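Local coordinates for protein putative ATPase Rv3679 (Mycobacterium tuberculosis H37Rv, PDB 6BS3) that hydrolyses ATP as one of the two subunits of the heterodimeric BagAB complex, whose ATPase activity is required for resistance to nitric oxide and to elevated glycerol, at residues S16-V21 / I234-V239; L173-A178 / K197-N202; E219-I224 / D306-P311. All coordinates share one frame; numbering follows the deposited sequence.

In the fold
From the N terminus, the loop of residues 16-21 comes first, just ahead of strand 23-28, and contact 1 joins it to strand 234-242, closing a loop that takes in much of the chain. Contact 2 lies within that span: it closes a short excursion between residues 173-178 and 197-202, packing the start of helix 175-179 on the end of helix 188-200. Contact 3 opens on helix 214-229, after contact 2 has closed, and ends at residues 306-311, so it crosses contact 1. Those two also meet in space, Val237 N lying 2.8 Å from Pro311 O in a probable hydrogen bond, while Val21 CG2 packs on Asn202 O and brings contact 2 alongside contact 1.

Contact 1: S16-V21 / I234-V239; sequences SRLSGV and IGSVIV
Leu18 points its side chain at the start of strand 234-242 and divides its two methyls between neighbouring residues. CD1 reaches the hydroxyl of Ser236, 3.6 Å from OG, while CD2 lies against the backbone of Gly235, 4.0 Å from CA. The fork therefore straddles the junction of the two residues, one branch on a polar side chain and the other on bare main chain. With CG anti to its own carbonyl carbon (chi1 -62°), Leu18 sends this fork off the turn of residues 16-20, which is held by Ser19 N to Ser16 O and Gly20 N to Arg17 O. Arg17 leaves the same turn in another direction, but its extended chain from CG to NE carries the guanidinium back toward the strand. There NH1 comes within 3.9 Å of Ile234 O, which sits at the edge of the guanidinium and near its plane; this is an approach and not a hydrogen bond.

The strand belongs to the largely parallel sheet of a P-loop ATPase of the ArsA family, and lies between strands 204-210 and 312-316. The turn packs beside its beginning, with the side chain of Leu18 also touching Ala205 of strand 204-210. The Ser236 hydroxyl met by CD1 is itself hydrogen-bonded to Gly13 O, so this buried polar atom has a partner although CD1 offers it none. The backbone N of Ser236 bonds to His207 ND1, and Gly235 pairs through its backbone with Ile206.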
# COMPACT_ATOMS: atom_id res chain seq x y z
N SER A 16 0.81 26.22 17.34
CA SER A 16 0.65 27.49 16.59
C SER A 16 1.61 27.69 15.42
O SER A 16 1.20 28.24 14.40
CB SER A 16 0.76 28.68 17.54
OG SER A 16 -0.48 28.84 18.21
N ARG A 17 2.88 27.27 15.57
CA ARG A 17 3.95 27.35 14.56
C ARG A 17 3.52 26.74 13.21
O ARG A 17 3.87 27.27 12.16
CB ARG A 17 5.25 26.71 15.09
CG ARG A 17 5.20 25.20 15.32
CD ARG A 17 6.57 24.64 15.66
NE ARG A 17 6.49 23.47 16.54
CZ ARG A 17 6.39 22.21 16.12
NH1 ARG A 17 6.34 21.94 14.83
NH2 ARG A 17 6.33 21.22 17.00
N LEU A 18 2.71 25.66 13.26
CA LEU A 18 2.16 24.95 12.11
C LEU A 18 1.16 25.79 11.30
O LEU A 18 0.88 25.45 10.16
CB LEU A 18 1.55 23.61 12.53
CG LEU A 18 2.48 22.55 13.15
CD1 LEU A 18 1.73 21.25 13.35
CD2 LEU A 18 3.74 22.32 12.29
N SER A 19 0.66 26.90 11.87
CA SER A 19 -0.26 27.83 11.19
C SER A 19 0.51 28.78 10.29
O SER A 19 -0.06 29.35 9.36
CB SER A 19 -1.08 28.63 12.21
OG SER A 19 -1.82 27.77 13.06
N GLY A 20 1.80 28.95 10.56
CA GLY A 20 2.70 29.79 9.76
C GLY A 20 3.30 29.05 8.57
O GLY A 20 3.86 29.68 7.67
N VAL A 21 3.20 27.69 8.57
CA VAL A 21 3.69 26.79 7.51
C VAL A 21 2.91 27.05 6.19
O VAL A 21 1.68 27.07 6.19
CB VAL A 21 3.62 25.29 7.94
CG1 VAL A 21 3.85 24.34 6.76
CG2 VAL A 21 4.61 24.99 9.06
N ILE A 234 9.41 18.10 10.95
CA ILE A 234 8.29 17.22 11.23
C ILE A 234 7.13 18.09 11.74
O ILE A 234 7.35 19.01 12.52
CB ILE A 234 8.69 16.08 12.23
CG1 ILE A 234 9.93 15.26 11.74
CG2 ILE A 234 7.51 15.15 12.60
CD1 ILE A 234 9.89 14.72 10.31
N GLY A 235 5.94 17.82 11.25
CA GLY A 235 4.73 18.51 11.64
C GLY A 235 3.96 17.72 12.67
O GLY A 235 4.24 17.82 13.86
N SER A 236 3.02 16.89 12.23
CA SER A 236 2.20 16.08 13.13
C SER A 236 2.15 14.61 12.70
O SER A 236 2.32 14.30 11.52
CB SER A 236 0.76 16.60 13.12
OG SER A 236 0.59 17.82 13.83
N VAL A 237 1.86 13.72 13.65
CA VAL A 237 1.56 12.32 13.34
C VAL A 237 0.01 12.29 13.33
O VAL A 237 -0.61 12.76 14.28
CB VAL A 237 2.18 11.29 14.31
CG1 VAL A 237 1.57 9.90 14.11
CG2 VAL A 237 3.69 11.23 14.15
N ILE A 238 -0.60 11.84 12.23
CA ILE A 238 -2.05 11.78 12.09
C ILE A 238 -2.49 10.33 12.15
O ILE A 238 -2.22 9.57 11.21
CB ILE A 238 -2.56 12.53 10.83
CG1 ILE A 238 -2.00 13.97 10.77
CG2 ILE A 238 -4.10 12.49 10.74
CD1 ILE A 238 -2.30 14.84 9.43
N VAL A 239 -3.14 9.94 13.26
CA VAL A 239 -3.65 8.58 13.47
C VAL A 239 -5.03 8.51 12.86
O VAL A 239 -5.98 9.04 13.42
CB VAL A 239 -3.59 8.07 14.94
CG1 VAL A 239 -4.16 6.65 15.04
CG2 VAL A 239 -2.17 8.10 15.49

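Contact 2: L173-A178 / K197-N202; sequences LDVTKA and KLLHSN
Leu199 faces residues 173-178 from the last turn of helix 188-200, and its side chain makes the whole of the close contact from that side. From CB, CG stands anti to the carbonyl carbon (chi1 -65°), an orientation that carries both methyls out toward Leu173 and Val175. At CG the chain forks. CD1 meets Val175 CG2 at 3.7 Å and lies 3.9 Å from the backbone oxygen Leu173 O; Leu173 CD2 is a little farther from it, at 4.1 Å. The other branch, Leu199 CD2, packs 3.8 Å from Leu173 CD2, which thus touches both arms of the fork. The two leucine side chains cross obliquely, and Val175 slants across the CD1 branch in a similar manner.

Leu173 follows the end of helix 169-172 and Val175 opens helix 175-179, with Asp174 between them at the N-cap. The CB of Asp174 points away from residues 197-202, and OD1 accepts a weak capping bond from Lys177 N at 3.4 Å. On the facing segment Ser201 OG and Ser201 N both donate to Leu198 O, reaching it from the same face of the carbonyl plane.

Farther out, Leu25 and Leu23 of strand 23-28 touch Leu173 and Leu199 respectively, and Leu232 touches both, so the helix ends pack against the central sheet. No hydrogen bond passes between the segments: polar groups bond within their own segment or elsewhere in the chain, as His200 NE2 does to Met230 O. The closest contacts are between buried methyl groups, so the contact depends on shape and burial, not on directed bonds.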
# COMPACT_ATOMS: atom_id res chain seq x y z
N LEU A 173 12.83 14.03 -0.85
CA LEU A 173 13.22 15.35 -0.35
C LEU A 173 14.73 15.53 -0.26
O LEU A 173 15.20 16.56 0.23
CB LEU A 173 12.51 15.65 0.99
CG LEU A 173 10.97 15.59 0.94
CD1 LEU A 173 10.38 15.52 2.32
CD2 LEU A 173 10.39 16.73 0.10
N ASP A 174 15.50 14.55 -0.76
CA ASP A 174 16.95 14.62 -0.76
C ASP A 174 17.43 15.29 -2.06
O ASP A 174 17.80 14.63 -3.04
CB ASP A 174 17.56 13.22 -0.55
CG ASP A 174 19.01 13.19 -0.12
OD1 ASP A 174 19.70 14.23 -0.24
OD2 ASP A 174 19.47 12.12 0.32
N VAL A 175 17.38 16.63 -2.06
CA VAL A 175 17.74 17.50 -3.20
C VAL A 175 19.21 17.33 -3.62
O VAL A 175 19.50 17.32 -4.82
CB VAL A 175 17.34 18.98 -2.91
CG1 VAL A 175 17.56 19.88 -4.14
CG2 VAL A 175 15.89 19.07 -2.45
N THR A 176 20.12 17.15 -2.66
CA THR A 176 21.55 16.94 -2.90
C THR A 176 21.77 15.64 -3.69
O THR A 176 22.50 15.68 -4.68
CB THR A 176 22.33 17.04 -1.57
OG1 THR A 176 22.19 18.39 -1.10
CG2 THR A 176 23.81 16.70 -1.71
N LYS A 177 21.11 14.52 -3.30
CA LYS A 177 21.23 13.26 -4.04
C LYS A 177 20.57 13.31 -5.42
O LYS A 177 21.15 12.77 -6.37
CB LYS A 177 20.72 12.05 -3.23
CG LYS A 177 21.68 11.57 -2.14
CD LYS A 177 22.95 10.88 -2.67
CE LYS A 177 24.07 10.87 -1.65
NZ LYS A 177 25.24 10.07 -2.10
N ALA A 178 19.40 13.97 -5.55
CA ALA A 178 18.69 14.09 -6.82
C ALA A 178 19.51 14.85 -7.89
O ALA A 178 19.58 14.42 -9.04
CB ALA A 178 17.33 14.74 -6.62
N LYS A 197 16.62 25.24 0.94
CA LYS A 197 16.33 26.30 1.92
C LYS A 197 14.86 26.25 2.33
O LYS A 197 14.58 26.32 3.52
CB LYS A 197 16.66 27.68 1.34
CG LYS A 197 17.99 28.24 1.82
CD LYS A 197 18.43 29.43 0.98
CE LYS A 197 19.54 29.07 0.02
NZ LYS A 197 19.76 30.12 -1.01
N LEU A 198 13.94 26.13 1.35
CA LEU A 198 12.50 26.05 1.60
C LEU A 198 12.16 24.82 2.44
O LEU A 198 11.51 24.97 3.48
CB LEU A 198 11.67 26.09 0.30
CG LEU A 198 10.15 25.81 0.44
CD1 LEU A 198 9.45 26.88 1.29
CD2 LEU A 198 9.48 25.73 -0.89
N LEU A 199 12.62 23.63 2.01
CA LEU A 199 12.35 22.35 2.70
C LEU A 199 12.82 22.30 4.15
O LEU A 199 12.10 21.78 4.98
CB LEU A 199 12.92 21.15 1.93
CG LEU A 199 12.30 20.86 0.56
CD1 LEU A 199 13.10 19.79 -0.17
CD2 LEU A 199 10.81 20.50 0.68
N HIS A 200 13.99 22.88 4.44
CA HIS A 200 14.60 22.91 5.77
C HIS A 200 14.08 24.06 6.69
O HIS A 200 14.35 24.03 7.89
CB HIS A 200 16.14 22.92 5.65
CG HIS A 200 16.66 21.59 5.20
ND1 HIS A 200 16.61 21.21 3.86
CD2 HIS A 200 17.10 20.54 5.93
CE1 HIS A 200 17.04 19.96 3.82
NE2 HIS A 200 17.35 19.52 5.03
N SER A 201 13.28 25.00 6.16
CA SER A 201 12.76 26.12 6.93
C SER A 201 11.48 25.81 7.72
O SER A 201 10.88 24.74 7.58
CB SER A 201 12.55 27.34 6.04
OG SER A 201 11.36 27.19 5.27
N ASN A 202 11.05 26.82 8.53
CA ASN A 202 9.82 26.87 9.33
C ASN A 202 8.59 27.11 8.43
O ASN A 202 7.47 27.17 8.94
CB ASN A 202 9.94 27.94 10.45
CG ASN A 202 10.03 29.41 10.03
OD1 ASN A 202 9.76 29.81 8.89
ND2 ASN A 202 10.41 30.25 10.98

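Contact 3: E219-I224 / D306-P311; sequences ETLEAI and DALQVP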
# COMPACT_ATOMS: atom_id res chain seq x y z
N GLU A 219 6.94 2.19 10.02
CA GLU A 219 7.37 3.03 8.91
C GLU A 219 7.36 4.50 9.27
O GLU A 219 8.25 5.22 8.84
CB GLU A 219 6.54 2.77 7.66
CG GLU A 219 6.80 1.41 7.05
CD GLU A 219 6.53 1.32 5.56
OE1 GLU A 219 6.21 2.36 4.94
OE2 GLU A 219 6.63 0.20 5.01
N THR A 220 6.36 4.92 10.08
CA THR A 220 6.21 6.28 10.60
C THR A 220 7.45 6.60 11.47
O THR A 220 8.06 7.66 11.29
CB THR A 220 4.88 6.42 11.39
OG1 THR A 220 3.80 6.23 10.49
CG2 THR A 220 4.71 7.80 12.04
N LEU A 221 7.82 5.68 12.38
CA LEU A 221 8.98 5.84 13.27
C LEU A 221 10.30 5.92 12.48
O LEU A 221 11.10 6.82 12.72
CB LEU A 221 9.03 4.70 14.31
CG LEU A 221 7.90 4.65 15.34
CD1 LEU A 221 7.92 3.35 16.13
CD2 LEU A 221 7.98 5.82 16.29
N GLU A 222 10.50 4.98 11.53
CA GLU A 222 11.67 4.89 10.65
C GLU A 222 11.80 6.12 9.75
O GLU A 222 12.93 6.54 9.49
CB GLU A 222 11.58 3.63 9.78
CG GLU A 222 11.89 2.35 10.55
CD GLU A 222 11.54 1.06 9.84
OE1 GLU A 222 11.83 -0.02 10.41
OE2 GLU A 222 10.97 1.11 8.73
N ALA A 223 10.66 6.68 9.27
CA ALA A 223 10.64 7.89 8.44
C ALA A 223 10.99 9.13 9.27
O ALA A 223 11.85 9.89 8.83
CB ALA A 223 9.28 8.07 7.76
N ILE A 224 10.40 9.30 10.47
CA ILE A 224 10.71 10.42 11.38
C ILE A 224 12.22 10.49 11.69
O ILE A 224 12.80 11.57 11.63
CB ILE A 224 9.82 10.39 12.67
CG1 ILE A 224 8.39 10.84 12.34
CG2 ILE A 224 10.43 11.24 13.82
CD1 ILE A 224 7.34 10.65 13.41
N ASP A 306 4.39 7.13 21.58
CA ASP A 306 4.55 7.92 22.81
C ASP A 306 5.98 8.42 23.04
O ASP A 306 6.18 9.46 23.67
CB ASP A 306 4.05 7.15 24.05
CG ASP A 306 2.57 6.78 24.06
OD1 ASP A 306 1.86 7.13 23.08
OD2 ASP A 306 2.11 6.14 25.04
N ALA A 307 6.97 7.70 22.49
CA ALA A 307 8.39 8.01 22.56
C ALA A 307 8.75 9.29 21.78
O ALA A 307 9.71 9.97 22.16
CB ALA A 307 9.19 6.84 22.01
N LEU A 308 7.98 9.59 20.70
CA LEU A 308 8.19 10.78 19.87
C LEU A 308 7.61 12.00 20.57
O LEU A 308 6.48 11.95 21.06
CB LEU A 308 7.49 10.64 18.50
CG LEU A 308 7.73 9.39 17.67
CD1 LEU A 308 6.56 9.16 16.73
CD2 LEU A 308 9.03 9.48 16.89
N GLN A 309 8.35 13.11 20.57
CA GLN A 309 7.84 14.35 21.16
C GLN A 309 7.34 15.17 19.98
O GLN A 309 7.87 16.24 19.66
CB GLN A 309 8.94 15.07 21.97
CG GLN A 309 9.39 14.29 23.21
CD GLN A 309 10.53 14.97 23.93
OE1 GLN A 309 11.65 15.10 23.40
NE2 GLN A 309 10.27 15.41 25.15
N VAL A 310 6.33 14.59 19.30
CA VAL A 310 5.72 15.08 18.08
C VAL A 310 4.21 15.21 18.30
O VAL A 310 3.61 14.27 18.83
CB VAL A 310 6.07 14.08 16.91
CG1 VAL A 310 5.14 14.25 15.71
CG2 VAL A 310 7.53 14.22 16.48
N PRO A 311 3.57 16.32 17.87
CA PRO A 311 2.10 16.42 18.02
C PRO A 311 1.35 15.31 17.28
O PRO A 311 1.77 14.82 16.23
CB PRO A 311 1.75 17.80 17.45
CG PRO A 311 2.96 18.31 16.82
CD PRO A 311 4.14 17.51 17.22
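Leu308 inserts its two methyls between Leu221 and Ile224, which lie one turn apart on helix 214-229. Its CD1 touches both, at 3.7 Å from Leu221 CD2 and 3.7 Å from Ile224 CD1. The second branch, CD2, packs 3.8 Å from Ile224 CG2 and also lies near Leu221 CD2, at 3.9 Å. Leu221 passes slantwise over the Leu308 side chain, whereas Ile224 meets it tip to tip. In Ile224, CG1 is anti to the carbonyl carbon (chi1 -75°) and CG2 anti to the backbone N, a rotation that turns both arms of the isoleucine toward Leu308.

Beyond this layer, Ile224 also touches Val237 of strand 234-242 and Leu208 of strand 204-210, so the helix rests on two adjacent strands. Val310 packs on Ile234 and Val237, and Gln309 between it and Leu308 is the centre of an inverse gamma turn. At the start of residues 306-311 Asp306 OD1 forms a salt bridge with Arg312 NH1.

The arrangement belongs to the layered alpha/beta architecture of P-loop NTPases: helix 214-229 crosses over between parallel strands 204-210 and 234-242, a beta-alpha-beta unit, and the loop entering strand 312-316, outermost in the sheet of this chain, packs on it.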